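Local coordinates for ancylostoma secreted protein 1 (Necator americanus, PDB 3NT8) that is a secreted hookworm protein with two CAP domains that is probably associated with the transition of infective larvae to parasitism, at residues F25-R37 / S73-A85. Residues are numbered along the deposited sequence; the frame is centred on the assembly and turned at random.
Sequences FGCSNSGITDSDR and SWDCAMEQQLQDA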
ATOM      1  N   PHE A  25     -18.231 -20.445  -8.364  1.00 33.76           N
ATOM      2  CA  PHE A  25     -17.103 -20.671  -7.421  1.00 30.83           C
ATOM      3  C   PHE A  25     -16.048 -21.645  -7.919  1.00 30.02           C
ATOM      4  O   PHE A  25     -14.903 -21.254  -8.148  1.00 29.85           O
ATOM      5  CB  PHE A  25     -17.585 -20.950  -5.993  1.00 29.34           C
ATOM      6  CG  PHE A  25     -18.388 -19.804  -5.411  1.00 25.83           C
ATOM      7  CD1 PHE A  25     -17.767 -18.587  -5.090  1.00 23.73           C
ATOM      8  CD2 PHE A  25     -19.759 -19.920  -5.219  1.00 19.37           C
ATOM      9  CE1 PHE A  25     -18.491 -17.537  -4.583  1.00 19.60           C
ATOM     10  CE2 PHE A  25     -20.497 -18.838  -4.734  1.00 12.67           C
ATOM     11  CZ  PHE A  25     -19.881 -17.656  -4.436  1.00 18.06           C
ATOM     12  N   GLY A  26     -16.440 -22.898  -8.131  1.00 29.64           N
ATOM     13  CA  GLY A  26     -15.535 -23.900  -8.684  1.00 28.90           C
ATOM     14  C   GLY A  26     -14.473 -24.309  -7.693  1.00 28.86           C
ATOM     15  O   GLY A  26     -13.408 -24.768  -8.096  1.00 29.83           O
ATOM     16  N   CYS A  27     -14.752 -24.168  -6.394  1.00 27.76           N
ATOM     17  CA  CYS A  27     -13.780 -24.581  -5.375  1.00 26.95           C
ATOM     18  C   CYS A  27     -13.990 -26.027  -4.961  1.00 26.33           C
ATOM     19  O   CYS A  27     -15.119 -26.501  -4.838  1.00 26.88           O
ATOM     20  CB  CYS A  27     -13.765 -23.652  -4.151  1.00 25.98           C
ATOM     21  SG  CYS A  27     -13.666 -21.823  -4.511  1.00 29.13           S
ATOM     22  N   SER A  28     -12.887 -26.718  -4.740  1.00 25.52           N
ATOM     23  CA  SER A  28     -12.948 -28.121  -4.367  1.00 25.79           C
ATOM     24  C   SER A  28     -13.201 -28.287  -2.876  1.00 24.81           C
ATOM     25  O   SER A  28     -13.638 -29.321  -2.442  1.00 23.53           O
ATOM     26  CB  SER A  28     -11.693 -28.897  -4.800  1.00 25.95           C
ATOM     27  OG  SER A  28     -10.440 -28.311  -4.385  1.00 27.12           O
ATOM     28  N   ASN A  29     -12.985 -27.242  -2.093  1.00 24.63           N
ATOM     29  CA  ASN A  29     -13.009 -27.443  -0.644  1.00 23.57           C
ATOM     30  C   ASN A  29     -14.421 -27.852  -0.215  1.00 22.74           C
ATOM     31  O   ASN A  29     -15.393 -27.171  -0.568  1.00 22.95           O
ATOM     32  CB  ASN A  29     -12.457 -26.207   0.098  1.00 22.36           C
ATOM     33  CG  ASN A  29     -12.629 -26.288   1.591  1.00 21.76           C
ATOM     34  OD1 ASN A  29     -12.346 -27.299   2.215  1.00 18.88           O
ATOM     35  ND2 ASN A  29     -13.106 -25.189   2.188  1.00 25.39           N
ATOM     36  N   SER A  30     -14.534 -29.004   0.470  1.00 22.17           N
ATOM     37  CA  SER A  30     -15.806 -29.440   1.081  1.00 21.83           C
ATOM     38  C   SER A  30     -16.037 -28.878   2.546  1.00 20.29           C
ATOM     39  O   SER A  30     -17.025 -29.210   3.182  1.00 20.06           O
ATOM     40  CB  SER A  30     -15.909 -30.987   1.049  1.00 21.78           C
ATOM     41  OG  SER A  30     -14.920 -31.570   1.894  1.00 26.55           O
ATOM     42  N   GLY A  31     -15.085 -28.093   3.066  1.00 18.37           N
ATOM     43  CA  GLY A  31     -15.125 -27.507   4.428  1.00 17.89           C
ATOM     44  C   GLY A  31     -16.281 -26.503   4.548  1.00 17.54           C
ATOM     45  O   GLY A  31     -16.952 -26.387   5.604  1.00 17.50           O
ATOM     46  N   ILE A  32     -16.550 -25.784   3.461  1.00 14.41           N
ATOM     47  CA  ILE A  32     -17.709 -24.873   3.486  1.00 15.17           C
ATOM     48  C   ILE A  32     -18.533 -25.123   2.230  1.00 15.60           C
ATOM     49  O   ILE A  32     -18.026 -25.807   1.319  1.00 14.11           O
ATOM     50  CB  ILE A  32     -17.292 -23.417   3.670  1.00 13.94           C
ATOM     51  CG1 ILE A  32     -16.298 -22.968   2.572  1.00 12.17           C
ATOM     52  CG2 ILE A  32     -16.616 -23.263   5.074  1.00 13.81           C
ATOM     53  CD1 ILE A  32     -16.073 -21.368   2.555  1.00 10.54           C
ATOM     54  N   THR A  33     -19.799 -24.652   2.222  1.00 15.83           N
ATOM     55  CA  THR A  33     -20.625 -24.754   0.996  1.00 16.77           C
ATOM     56  C   THR A  33     -20.570 -23.517   0.056  1.00 16.49           C
ATOM     57  O   THR A  33     -20.102 -22.469   0.447  1.00 16.31           O
ATOM     58  CB  THR A  33     -22.070 -25.044   1.323  1.00 15.48           C
ATOM     59  OG1 THR A  33     -22.662 -23.859   1.882  1.00 18.67           O
ATOM     60  CG2 THR A  33     -22.127 -26.175   2.345  1.00 16.75           C
ATOM     61  N   ASP A  34     -21.118 -23.630  -1.160  1.00 18.13           N
ATOM     62  CA  ASP A  34     -21.233 -22.441  -2.038  1.00 19.24           C
ATOM     63  C   ASP A  34     -22.097 -21.389  -1.435  1.00 19.63           C
ATOM     64  O   ASP A  34     -21.841 -20.192  -1.612  1.00 20.10           O
ATOM     65  CB  ASP A  34     -21.688 -22.781  -3.442  1.00 20.09           C
ATOM     66  CG  ASP A  34     -20.562 -23.340  -4.271  1.00 23.91           C
ATOM     67  OD1 ASP A  34     -19.422 -23.431  -3.728  1.00 29.48           O
ATOM     68  OD2 ASP A  34     -20.813 -23.726  -5.439  1.00 27.74           O
ATOM     69  N   SER A  35     -23.078 -21.831  -0.675  1.00 18.90           N
ATOM     70  CA  SER A  35     -23.995 -20.935  -0.040  1.00 18.11           C
ATOM     71  C   SER A  35     -23.261 -20.108   1.009  1.00 18.32           C
ATOM     72  O   SER A  35     -23.585 -18.934   1.243  1.00 17.72           O
ATOM     73  CB  SER A  35     -25.145 -21.738   0.589  1.00 17.60           C
ATOM     74  OG  SER A  35     -25.977 -20.827   1.218  1.00 17.44           O
ATOM     75  N   ASP A  36     -22.266 -20.733   1.641  1.00 18.08           N
ATOM     76  CA  ASP A  36     -21.386 -20.053   2.575  1.00 17.33           C
ATOM     77  C   ASP A  36     -20.480 -19.081   1.850  1.00 15.94           C
ATOM     78  O   ASP A  36     -20.293 -17.989   2.311  1.00 17.09           O
ATOM     79  CB  ASP A  36     -20.505 -21.064   3.304  1.00 17.05           C
ATOM     80  CG  ASP A  36     -21.311 -21.998   4.210  1.00 19.47           C
ATOM     81  OD1 ASP A  36     -22.404 -21.627   4.675  1.00 22.94           O
ATOM     82  OD2 ASP A  36     -20.803 -23.086   4.476  1.00 22.34           O
ATOM     83  N   ARG A  37     -19.927 -19.490   0.720  1.00 16.65           N
ATOM     84  CA  ARG A  37     -19.023 -18.643   0.002  1.00 16.52           C
ATOM     85  C   ARG A  37     -19.781 -17.421  -0.483  1.00 17.52           C
ATOM     86  O   ARG A  37     -19.190 -16.361  -0.647  1.00 17.02           O
ATOM     87  CB  ARG A  37     -18.417 -19.351  -1.184  1.00 16.20           C
ATOM     88  CG  ARG A  37     -17.583 -20.513  -0.841  1.00 16.85           C
ATOM     89  CD  ARG A  37     -17.274 -21.359  -2.072  1.00 18.09           C
ATOM     90  NE  ARG A  37     -16.217 -22.326  -1.767  1.00 19.10           N
ATOM     91  CZ  ARG A  37     -16.470 -23.573  -1.424  1.00 19.71           C
ATOM     92  NH1 ARG A  37     -17.721 -24.014  -1.437  1.00 11.24           N
ATOM     93  NH2 ARG A  37     -15.462 -24.375  -1.135  1.00 21.90           N
ATOM     94  N   SER A  73     -13.553 -10.504  -5.554  1.00 18.29           N
ATOM     95  CA  SER A  73     -13.857 -11.799  -6.162  1.00 19.45           C
ATOM     96  C   SER A  73     -13.378 -12.885  -5.248  1.00 19.86           C
ATOM     97  O   SER A  73     -12.365 -12.729  -4.535  1.00 19.32           O
ATOM     98  CB  SER A  73     -13.105 -11.933  -7.469  1.00 19.93           C
ATOM     99  OG  SER A  73     -13.507 -10.866  -8.289  1.00 23.55           O
ATOM    100  N   TRP A  74     -14.100 -13.991  -5.231  1.00 20.09           N
ATOM    101  CA  TRP A  74     -13.626 -15.172  -4.467  1.00 21.29           C
ATOM    102  C   TRP A  74     -12.341 -15.843  -4.986  1.00 21.27           C
ATOM    103  O   TRP A  74     -12.140 -15.975  -6.188  1.00 22.97           O
ATOM    104  CB  TRP A  74     -14.770 -16.200  -4.377  1.00 21.46           C
ATOM    105  CG  TRP A  74     -14.560 -17.239  -3.343  1.00 19.82           C
ATOM    106  CD1 TRP A  74     -13.999 -18.490  -3.527  1.00 19.29           C
ATOM    107  CD2 TRP A  74     -14.917 -17.153  -1.966  1.00 16.54           C
ATOM    108  NE1 TRP A  74     -13.983 -19.160  -2.347  1.00 17.15           N
ATOM    109  CE2 TRP A  74     -14.564 -18.380  -1.375  1.00 15.43           C
ATOM    110  CE3 TRP A  74     -15.524 -16.147  -1.170  1.00 20.38           C
ATOM    111  CZ2 TRP A  74     -14.758 -18.643  -0.020  1.00 12.38           C
ATOM    112  CZ3 TRP A  74     -15.719 -16.395   0.190  1.00 13.55           C
ATOM    113  CH2 TRP A  74     -15.349 -17.648   0.744  1.00 16.65           C
ATOM    114  N   ASP A  75     -11.474 -16.321  -4.095  1.00 21.23           N
ATOM    115  CA  ASP A  75     -10.300 -17.008  -4.593  1.00 21.84           C
ATOM    116  C   ASP A  75     -10.173 -18.407  -3.986  1.00 21.74           C
ATOM    117  O   ASP A  75     -10.075 -18.535  -2.766  1.00 21.18           O
ATOM    118  CB  ASP A  75      -9.052 -16.135  -4.390  1.00 22.75           C
ATOM    119  CG  ASP A  75      -7.800 -16.754  -4.992  1.00 23.17           C
ATOM    120  OD1 ASP A  75      -7.386 -16.326  -6.076  1.00 24.05           O
ATOM    121  OD2 ASP A  75      -7.222 -17.669  -4.375  1.00 29.50           O
ATOM    122  N   CYS A  76     -10.176 -19.464  -4.808  1.00 22.80           N
ATOM    123  CA  CYS A  76     -10.260 -20.824  -4.241  1.00 22.76           C
ATOM    124  C   CYS A  76      -9.001 -21.217  -3.478  1.00 22.10           C
ATOM    125  O   CYS A  76      -9.081 -21.913  -2.457  1.00 21.19           O
ATOM    126  CB  CYS A  76     -10.633 -21.884  -5.255  1.00 23.02           C
ATOM    127  SG  CYS A  76     -12.263 -21.616  -6.015  1.00 29.23           S
ATOM    128  N   ALA A  77      -7.863 -20.753  -3.987  1.00 20.29           N
ATOM    129  CA  ALA A  77      -6.563 -21.047  -3.493  1.00 19.49           C
ATOM    130  C   ALA A  77      -6.409 -20.358  -2.172  1.00 20.33           C
ATOM    131  O   ALA A  77      -5.832 -20.927  -1.223  1.00 22.43           O
ATOM    132  CB  ALA A  77      -5.508 -20.547  -4.489  1.00 19.87           C
ATOM    133  N   MET A  78      -6.914 -19.119  -2.076  1.00 19.53           N
ATOM    134  CA  MET A  78      -6.886 -18.392  -0.791  1.00 18.60           C
ATOM    135  C   MET A  78      -7.746 -19.097   0.232  1.00 17.61           C
ATOM    136  O   MET A  78      -7.269 -19.336   1.335  1.00 18.42           O
ATOM    137  CB  MET A  78      -7.283 -16.915  -0.923  1.00 17.79           C
ATOM    138  CG  MET A  78      -6.100 -16.082  -1.367  1.00 20.99           C
ATOM    139  SD  MET A  78      -6.667 -14.528  -1.957  1.00 22.39           S
ATOM    140  CE  MET A  78      -7.238 -13.853  -0.405  1.00 22.43           C
ATOM    141  N   GLU A  79      -8.965 -19.466  -0.159  1.00 16.10           N
ATOM    142  CA  GLU A  79      -9.873 -20.247   0.684  1.00 15.98           C
ATOM    143  C   GLU A  79      -9.252 -21.544   1.176  1.00 15.86           C
ATOM    144  O   GLU A  79      -9.357 -21.888   2.376  1.00 15.51           O
ATOM    145  CB  GLU A  79     -11.176 -20.565  -0.047  1.00 13.59           C
ATOM    146  CG  GLU A  79     -12.192 -21.406   0.824  1.00 16.12           C
ATOM    147  CD  GLU A  79     -13.242 -22.029   0.001  1.00 11.90           C
ATOM    148  OE1 GLU A  79     -13.518 -21.559  -1.118  1.00 21.35           O
ATOM    149  OE2 GLU A  79     -13.812 -23.047   0.422  1.00 14.30           O
ATOM    150  N   GLN A  80      -8.579 -22.262   0.283  1.00 17.82           N
ATOM    151  CA  GLN A  80      -8.092 -23.622   0.624  1.00 18.68           C
ATOM    152  C   GLN A  80      -6.965 -23.520   1.603  1.00 18.96           C
ATOM    153  O   GLN A  80      -6.862 -24.317   2.534  1.00 20.62           O
ATOM    154  CB  GLN A  80      -7.619 -24.369  -0.641  1.00 20.70           C
ATOM    155  CG  GLN A  80      -7.053 -25.815  -0.342  1.00 21.95           C
ATOM    156  CD  GLN A  80      -8.148 -26.796   0.091  1.00 25.77           C
ATOM    157  OE1 GLN A  80      -9.126 -27.013  -0.621  1.00 23.36           O
ATOM    158  NE2 GLN A  80      -7.981 -27.374   1.288  1.00 28.72           N
ATOM    159  N   GLN A  81      -6.074 -22.567   1.368  1.00 18.69           N
ATOM    160  CA  GLN A  81      -4.957 -22.392   2.265  1.00 21.14           C
ATOM    161  C   GLN A  81      -5.401 -22.028   3.682  1.00 19.86           C
ATOM    162  O   GLN A  81      -4.890 -22.568   4.632  1.00 21.81           O
ATOM    163  CB  GLN A  81      -3.958 -21.362   1.700  1.00 21.56           C
ATOM    164  CG  GLN A  81      -2.644 -21.412   2.419  1.00 29.20           C
ATOM    165  CD  GLN A  81      -1.514 -20.681   1.700  1.00 33.25           C
ATOM    166  OE1 GLN A  81      -1.713 -20.063   0.630  1.00 36.02           O
ATOM    167  NE2 GLN A  81      -0.315 -20.761   2.284  1.00 32.21           N
ATOM    168  N   LEU A  82      -6.363 -21.123   3.795  1.00 18.84           N
ATOM    169  CA  LEU A  82      -6.864 -20.720   5.073  1.00 18.35           C
ATOM    170  C   LEU A  82      -7.591 -21.902   5.769  1.00 19.05           C
ATOM    171  O   LEU A  82      -7.474 -22.094   6.999  1.00 17.61           O
ATOM    172  CB  LEU A  82      -7.793 -19.521   4.912  1.00 18.63           C
ATOM    173  CG  LEU A  82      -8.591 -19.093   6.126  1.00 15.28           C
ATOM    174  CD1 LEU A  82      -7.613 -18.664   7.163  1.00 21.97           C
ATOM    175  CD2 LEU A  82      -9.505 -17.953   5.795  1.00 19.40           C
ATOM    176  N   GLN A  83      -8.315 -22.680   4.969  1.00 19.63           N
ATOM    177  CA  GLN A  83      -9.023 -23.830   5.520  1.00 21.19           C
ATOM    178  C   GLN A  83      -8.044 -24.837   6.157  1.00 21.48           C
ATOM    179  O   GLN A  83      -8.327 -25.377   7.228  1.00 23.71           O
ATOM    180  CB  GLN A  83      -9.899 -24.485   4.460  1.00 21.22           C
ATOM    181  CG  GLN A  83     -10.647 -25.710   4.991  1.00 20.57           C
ATOM    182  CD  GLN A  83     -11.944 -25.316   5.651  1.00 19.68           C
ATOM    183  OE1 GLN A  83     -12.856 -24.956   4.966  1.00 21.09           O
ATOM    184  NE2 GLN A  83     -12.015 -25.376   6.971  1.00 19.24           N
ATOM    185  N   ASP A  84      -6.916 -25.071   5.490  1.00 22.03           N
ATOM    186  CA  ASP A  84      -5.873 -25.983   5.965  1.00 24.03           C
ATOM    187  C   ASP A  84      -5.234 -25.502   7.267  1.00 24.18           C
ATOM    188  O   ASP A  84      -4.706 -26.296   8.038  1.00 24.99           O
ATOM    189  CB  ASP A  84      -4.792 -26.197   4.890  1.00 24.12           C
ATOM    190  CG  ASP A  84      -5.308 -26.933   3.704  1.00 26.10           C
ATOM    191  OD1 ASP A  84      -6.219 -27.767   3.871  1.00 30.69           O
ATOM    192  OD2 ASP A  84      -4.798 -26.707   2.588  1.00 29.76           O
ATOM    193  N   ALA A  85      -5.326 -24.201   7.539  1.00 25.67           N
ATOM    194  CA  ALA A  85      -4.605 -23.628   8.666  1.00 25.66           C
ATOM    195  C   ALA A  85      -5.405 -23.596   9.937  1.00 26.14           C
ATOM    196  O   ALA A  85      -4.849 -23.451  11.027  1.00 26.18           O
ATOM    197  CB  ALA A  85      -4.068 -22.265   8.329  1.00 25.99           C
TER
HETATM  198  O   HOH W   1     -10.134 -28.994   2.568  1.00 28.75           O
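The N-terminal loop 25-33 runs beside strand 73-74 and helix 76-85, with C27 opposite C76 (CA atoms 5.3 Å apart) and G31 near Q83. A disulfide joins C27 SG to C76 SG at the first turn of helix 76-85. The sulfur of C27 lies at the edge of the W74 indole, 3.4 Å from W74 NE1. F25 points its ring edge at the face of W74, the planes 78° apart. R37 CB sits over the six-membered ring of W74, a CH-pi contact 3.9 Å from the ring centroid. E79 reaches in extended from the helix, CG anti to the backbone N (chi1 -180°). E79 OE1 accepts from R37 NE (2.9 Å) and W74 NE1 (2.7 Å), both from the same face of the carboxylate, on the syn and anti sides. E79 OE2 accepts from N29 ND2 in a nearly straight bond (171°), and from R37 NH2 in a weak, bent one that is part of a salt bridge. R37 NH2 also donates to N29 O. N29 ND2 donates to a lone pair of Q83 OE1, 2.8 Å away, while N29 OD1 closes an Asx turn with G31 N. A water links N29 OD1 to Q80 NE2. Q83 NE2 donates to the backbone O of Y164 in strand 159-167, and I32 packs on Y164. The contact joins the loop before helix 34-52 to helix 76-85 and to strand 73-74, an edge strand of a CAP-domain sheet. The buried E79 carboxylate has R37 and neutral N-H donors around it, probably favouring its charged form, and D34 shares R37 in a salt-bridge network.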